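KLLA0C04147p (Kluyveromyces lactis, PDB 5H2D) binds ergosterol in its oxysterol-binding-related domain, the part present here, and probably transfers sterols between membranes. Local coordinates at residues Glu166-Asp170 against Lys181-Trp186; Asp221-Val226 against Met238-Arg244. All blocks are in the same frame, centred on the assembly; numbering follows the deposited sequence.

Contact 1: residues Glu166-Asp170 against Lys181-Trp186. With ERG (ergosterol), chain B.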
# COMPACT_ATOMS: atom_id res chain seq x y z
N GLU A 166 0.15 9.67 -1.29
CA GLU A 166 -1.27 9.92 -1.12
C GLU A 166 -2.05 8.81 -1.79
O GLU A 166 -1.85 8.53 -2.97
CB GLU A 166 -1.65 11.27 -1.76
CG GLU A 166 -3.13 11.61 -1.68
CD GLU A 166 -3.47 12.89 -2.43
OE1 GLU A 166 -3.99 13.83 -1.81
OE2 GLU A 166 -3.21 12.96 -3.65
N SER A 167 -2.95 8.17 -1.03
CA SER A 167 -3.88 7.20 -1.59
C SER A 167 -5.20 7.90 -1.88
O SER A 167 -5.93 8.29 -0.96
CB SER A 167 -4.09 6.04 -0.64
OG SER A 167 -4.99 5.12 -1.21
N PHE A 168 -5.49 8.08 -3.17
CA PHE A 168 -6.69 8.77 -3.64
C PHE A 168 -7.26 7.84 -4.70
O PHE A 168 -6.85 7.89 -5.86
CB PHE A 168 -6.30 10.14 -4.19
CG PHE A 168 -7.47 11.01 -4.59
CD1 PHE A 168 -8.75 10.49 -4.72
CD2 PHE A 168 -7.26 12.35 -4.87
CE1 PHE A 168 -9.81 11.31 -5.11
CE2 PHE A 168 -8.31 13.17 -5.26
CZ PHE A 168 -9.58 12.64 -5.38
N VAL A 169 -8.15 6.94 -4.29
CA VAL A 169 -8.71 5.92 -5.18
C VAL A 169 -10.02 6.44 -5.73
O VAL A 169 -10.96 6.71 -4.97
CB VAL A 169 -8.90 4.58 -4.45
CG1 VAL A 169 -9.47 3.55 -5.40
CG2 VAL A 169 -7.57 4.09 -3.86
N ASP A 170 -10.09 6.56 -7.06
CA ASP A 170 -11.27 7.02 -7.78
C ASP A 170 -11.86 5.82 -8.51
O ASP A 170 -11.20 5.26 -9.39
CB ASP A 170 -10.87 8.13 -8.75
CG ASP A 170 -12.02 9.04 -9.13
OD1 ASP A 170 -12.95 9.22 -8.31
OD2 ASP A 170 -11.95 9.59 -10.24
N LYS A 181 -8.79 3.89 -10.18
CA LYS A 181 -7.62 4.69 -10.53
C LYS A 181 -7.02 5.28 -9.27
O LYS A 181 -7.75 5.66 -8.34
CB LYS A 181 -7.99 5.80 -11.53
CG LYS A 181 -8.52 5.24 -12.85
CD LYS A 181 -8.66 6.30 -13.92
CE LYS A 181 -8.56 5.69 -15.32
NZ LYS A 181 -9.63 4.69 -15.60
N HIS A 182 -5.70 5.32 -9.23
CA HIS A 182 -4.93 5.76 -8.06
C HIS A 182 -4.27 7.08 -8.43
O HIS A 182 -3.28 7.11 -9.18
CB HIS A 182 -3.93 4.68 -7.67
CG HIS A 182 -4.61 3.40 -7.31
ND1 HIS A 182 -4.73 2.96 -6.01
CD2 HIS A 182 -5.27 2.50 -8.08
CE1 HIS A 182 -5.43 1.83 -6.00
NE2 HIS A 182 -5.77 1.54 -7.24
N LEU A 183 -4.83 8.18 -7.92
CA LEU A 183 -4.49 9.50 -8.42
C LEU A 183 -3.31 10.15 -7.71
O LEU A 183 -2.78 11.15 -8.21
CB LEU A 183 -5.72 10.41 -8.31
CG LEU A 183 -6.98 9.92 -9.03
CD1 LEU A 183 -8.12 10.93 -8.94
CD2 LEU A 183 -6.66 9.60 -10.49
N GLY A 184 -2.89 9.63 -6.56
CA GLY A 184 -1.84 10.28 -5.80
C GLY A 184 -0.43 9.91 -6.26
O GLY A 184 -0.18 8.86 -6.84
N LEU A 185 0.52 10.80 -5.97
CA LEU A 185 1.92 10.56 -6.27
C LEU A 185 2.61 9.87 -5.09
O LEU A 185 2.34 10.18 -3.93
CB LEU A 185 2.63 11.88 -6.59
CG LEU A 185 4.04 11.84 -7.17
CD1 LEU A 185 4.06 11.09 -8.50
CD2 LEU A 185 4.56 13.26 -7.33
N TRP A 186 3.50 8.94 -5.41
CA TRP A 186 4.26 8.19 -4.41
C TRP A 186 5.74 8.56 -4.47
O TRP A 186 6.30 8.76 -5.55
CB TRP A 186 4.04 6.69 -4.63
CG TRP A 186 2.60 6.40 -4.36
CD1 TRP A 186 1.58 6.46 -5.26
CD2 TRP A 186 2.01 6.14 -3.08
NE1 TRP A 186 0.39 6.20 -4.63
CE2 TRP A 186 0.62 6.00 -3.29
CE3 TRP A 186 2.52 5.96 -1.79
CZ2 TRP A 186 -0.26 5.71 -2.25
CZ3 TRP A 186 1.64 5.68 -0.76
CH2 TRP A 186 0.27 5.55 -1.00
C1 ERG B . -4.27 -1.78 -4.94
C2 ERG B . -2.89 -1.52 -4.33
C3 ERG B . -2.89 -0.10 -3.82
C4 ERG B . -3.98 0.09 -2.76
C5 ERG B . -5.27 -0.34 -3.23
C6 ERG B . -6.40 0.32 -2.76
C7 ERG B . -7.70 -0.08 -3.10
C8 ERG B . -7.92 -1.18 -3.93
C9 ERG B . -6.79 -1.74 -4.60
C10 ERG B . -5.41 -1.56 -3.93
C11 ERG B . -7.02 -3.23 -5.11
C12 ERG B . -8.43 -3.48 -5.65
C13 ERG B . -9.44 -3.05 -4.56
C14 ERG B . -9.24 -1.52 -4.41
C15 ERG B . -10.43 -1.14 -3.55
C16 ERG B . -11.58 -2.05 -4.06
C17 ERG B . -10.89 -3.05 -5.04
C18 ERG B . -9.27 -3.83 -3.24
C19 ERG B . -5.31 -2.62 -2.80
C20 ERG B . -11.67 -4.38 -5.03
C21 ERG B . -11.05 -5.48 -5.88
C22 ERG B . -13.06 -4.06 -5.56
C23 ERG B . -14.26 -4.16 -4.68
C24 ERG B . -15.64 -3.80 -5.23
C25 ERG B . -16.65 -4.83 -4.71
C26 ERG B . -16.25 -6.21 -5.24
C27 ERG B . -18.08 -4.55 -5.21
C28 ERG B . -15.96 -2.41 -4.72
O1 ERG B . -1.57 0.24 -3.25
O HOH W 1 -3.17 7.18 -4.93
O HOH W 2 -0.45 13.30 -4.54
O HOH W 3 -3.30 4.25 -3.63
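V169 and H182 lie side by side and point the same way from an antiparallel beta hairpin in the wall of this oxysterol-binding domain's sterol pocket. In this non-hydrogen-bonded pair V169 CG2 is 3.7 Å from H182 ND1. Valine suits an apolar wall, while histidine serves sterol and polar neighbours: its CG lies beside the backbone N (chi1 -60°), which brings CE1 to 3.5 Å from ergosterol C5 at the ring's edge. NE2 is bonded to N208, and ND1 shares a water with S167 OG. F168 and L183 cross at an angle, L183 CD1 sitting over the centre of the F168 ring, 4.1 Å from its centroid, a CH-pi contact that leucine's branched end suits. L183 N donates an almost straight bond (176°) to F168 O, and D170 and K181 exchange two backbone bonds. Beyond L183 direct pairing gives way to a water joining E166 O to the amides of F168 and G184, with E166 N to L185 O a weak bond. A CB on G184 would point toward E166 and strike its O, so glycine suits. W186 turns one indole face to E166 N, offset toward the rim, with CZ2 3.3 Å from E166 O.

Contact 2: residues Asp221-Val226 against Met238-Arg244. With SO4 (sulfate ion), chain C.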
# COMPACT_ATOMS: atom_id res chain seq x y z
N ASP A 221 -7.87 -7.51 -11.82
CA ASP A 221 -6.85 -7.27 -12.83
C ASP A 221 -6.18 -5.94 -12.54
O ASP A 221 -6.84 -4.97 -12.15
CB ASP A 221 -7.46 -7.26 -14.24
CG ASP A 221 -6.44 -6.95 -15.32
OD1 ASP A 221 -5.30 -7.44 -15.21
OD2 ASP A 221 -6.79 -6.22 -16.27
N ASN A 222 -4.87 -5.90 -12.71
CA ASN A 222 -4.13 -4.66 -12.61
C ASN A 222 -3.55 -4.34 -13.98
O ASN A 222 -3.07 -5.23 -14.68
CB ASN A 222 -3.04 -4.78 -11.54
CG ASN A 222 -3.62 -5.09 -10.18
OD1 ASN A 222 -4.25 -4.24 -9.57
ND2 ASN A 222 -3.45 -6.33 -9.72
N TYR A 223 -3.64 -3.08 -14.39
CA TYR A 223 -3.31 -2.75 -15.77
C TYR A 223 -2.82 -1.31 -15.85
O TYR A 223 -3.10 -0.49 -14.97
CB TYR A 223 -4.51 -2.95 -16.70
CG TYR A 223 -5.60 -1.91 -16.51
CD1 TYR A 223 -6.58 -2.05 -15.54
CD2 TYR A 223 -5.64 -0.77 -17.32
CE1 TYR A 223 -7.58 -1.10 -15.37
CE2 TYR A 223 -6.62 0.19 -17.16
CZ TYR A 223 -7.59 0.02 -16.19
OH TYR A 223 -8.56 0.99 -16.05
N GLY A 224 -2.12 -1.00 -16.93
CA GLY A 224 -1.69 0.35 -17.22
C GLY A 224 -0.18 0.50 -17.19
O GLY A 224 0.57 -0.41 -16.84
N ASP A 225 0.25 1.69 -17.58
CA ASP A 225 1.67 2.01 -17.61
C ASP A 225 2.06 2.81 -16.37
O ASP A 225 1.29 3.64 -15.88
CB ASP A 225 2.02 2.80 -18.87
CG ASP A 225 1.80 2.00 -20.14
OD1 ASP A 225 2.28 0.85 -20.20
OD2 ASP A 225 1.14 2.51 -21.07
N VAL A 226 3.27 2.54 -15.88
CA VAL A 226 3.84 3.22 -14.73
C VAL A 226 5.21 3.75 -15.14
O VAL A 226 5.97 3.05 -15.81
CB VAL A 226 3.97 2.27 -13.52
CG1 VAL A 226 4.77 2.95 -12.41
CG2 VAL A 226 2.59 1.83 -13.05
N MET A 238 10.14 2.41 -17.32
CA MET A 238 8.79 2.24 -17.84
C MET A 238 8.30 0.84 -17.48
O MET A 238 9.01 -0.15 -17.75
CB MET A 238 8.75 2.43 -19.36
CG MET A 238 9.40 3.70 -19.87
SD MET A 238 8.59 5.19 -19.26
CE MET A 238 6.87 4.84 -19.60
N ILE A 239 7.12 0.75 -16.86
CA ILE A 239 6.50 -0.52 -16.49
C ILE A 239 5.16 -0.66 -17.19
O ILE A 239 4.37 0.29 -17.23
CB ILE A 239 6.31 -0.62 -14.96
CG1 ILE A 239 7.60 -0.24 -14.24
CG2 ILE A 239 5.79 -2.03 -14.60
CD1 ILE A 239 7.51 -0.36 -12.73
N HIS A 240 4.89 -1.86 -17.69
CA HIS A 240 3.66 -2.10 -18.43
C HIS A 240 2.92 -3.28 -17.80
O HIS A 240 3.37 -4.42 -17.92
CB HIS A 240 3.97 -2.36 -19.91
CG HIS A 240 5.08 -1.51 -20.43
ND1 HIS A 240 4.89 -0.23 -20.92
CD2 HIS A 240 6.42 -1.73 -20.50
CE1 HIS A 240 6.05 0.28 -21.29
NE2 HIS A 240 6.99 -0.60 -21.04
N PHE A 241 1.82 -2.98 -17.10
CA PHE A 241 0.88 -3.99 -16.63
C PHE A 241 -0.13 -4.24 -17.75
O PHE A 241 -0.92 -3.36 -18.09
CB PHE A 241 0.14 -3.54 -15.38
CG PHE A 241 0.99 -3.48 -14.14
CD1 PHE A 241 1.77 -2.36 -13.88
CD2 PHE A 241 0.95 -4.50 -13.20
CE1 PHE A 241 2.55 -2.28 -12.73
CE2 PHE A 241 1.71 -4.43 -12.04
CZ PHE A 241 2.51 -3.32 -11.80
N LYS A 242 -0.11 -5.45 -18.30
CA LYS A 242 -1.02 -5.76 -19.40
C LYS A 242 -2.44 -5.93 -18.87
O LYS A 242 -2.67 -6.55 -17.83
CB LYS A 242 -0.54 -7.03 -20.12
CG LYS A 242 -1.50 -7.57 -21.17
CD LYS A 242 -0.78 -7.90 -22.46
CE LYS A 242 -0.97 -6.79 -23.49
NZ LYS A 242 -0.37 -7.11 -24.81
N ALA A 243 -3.39 -5.34 -19.59
CA ALA A 243 -4.80 -5.47 -19.24
C ALA A 243 -5.36 -6.79 -19.74
O ALA A 243 -4.91 -7.33 -20.76
CB ALA A 243 -5.61 -4.31 -19.81
N ARG A 244 -6.35 -7.32 -19.03
CA ARG A 244 -6.97 -8.57 -19.46
C ARG A 244 -7.67 -8.37 -20.79
O ARG A 244 -8.39 -7.39 -20.99
CB ARG A 244 -7.97 -9.08 -18.41
CG ARG A 244 -8.36 -10.54 -18.62
CD ARG A 244 -9.82 -10.79 -18.28
NE ARG A 244 -10.71 -9.90 -19.01
CZ ARG A 244 -12.03 -10.00 -19.02
NH1 ARG A 244 -12.77 -9.14 -19.70
NH2 ARG A 244 -12.63 -10.97 -18.33
S SO4 C . -17.02 -9.82 -18.53
O1 SO4 C . -17.62 -10.72 -17.55
O2 SO4 C . -15.56 -9.82 -18.37
O3 SO4 C . -17.38 -10.28 -19.88
O4 SO4 C . -17.57 -8.48 -18.36
O HOH W 4 0.47 -1.59 -20.43
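D225 and H240 face each other as a non-hydrogen-bonded pair, and H240 ND1 donates to D225 OD1 at 2.9 Å. The carboxylate and imidazole planes are 83° apart, and ND1 lies well above the carboxylate plane. Histidine suits this place because NE2 can also bond to E257. A water joins D225 OD1 to F241 O. D221 CG lies anti to the backbone N (chi1 178°), placing OD2 to accept R244 N from above the carboxylate plane at 3.0 Å, and also Q209 NE2; an alanine here would probably leave the R244 amide and Q209 without this shared acceptor. R244 NH1 and NH2 donate to O2 of a sulfate, probably from the crystallisation liquor, which also takes the amides of G212 and L215. In the backbone, V226 with I239 and G224 with F241 each exchange two bonds. G224 has a positive phi (115°), and a CB there would jam against the preceding carbonyl. Among apolar contacts, V226 CB meets I239 CB at 4.0 Å and CG2 approaches F241 CE1; I239 and F241 pack on helix 95-108, V226 and F241 on P206. Y223 CB rests on A243 CB at 3.6 Å. The whole is an antiparallel beta hairpin whose first strand turns a corner at glycine.

Overall arrangement
The contacts follow in series along the chain: contact 1 belongs to the hairpin of strands 161-173 and 178-190, and contact 2 to the later hairpin of 219-230 and 236-241. Their centres are about 16 Å apart. Strands 199-203 and 207-211 lie between them, each pairing antiparallel with 178-190 and 219-230, so the hairpins are joined through the curled antiparallel strands of the oxysterol-binding domain. The hairpins also pack directly, K181 NZ 3.9 Å from Y223 OH, and D179 makes a salt bridge to K181 and a hydrogen bond to Y223. N208 gives a second link, bonding to H182 and N222. H182 lines the ergosterol pocket and N222 lies close by, so both hairpins border the sterol.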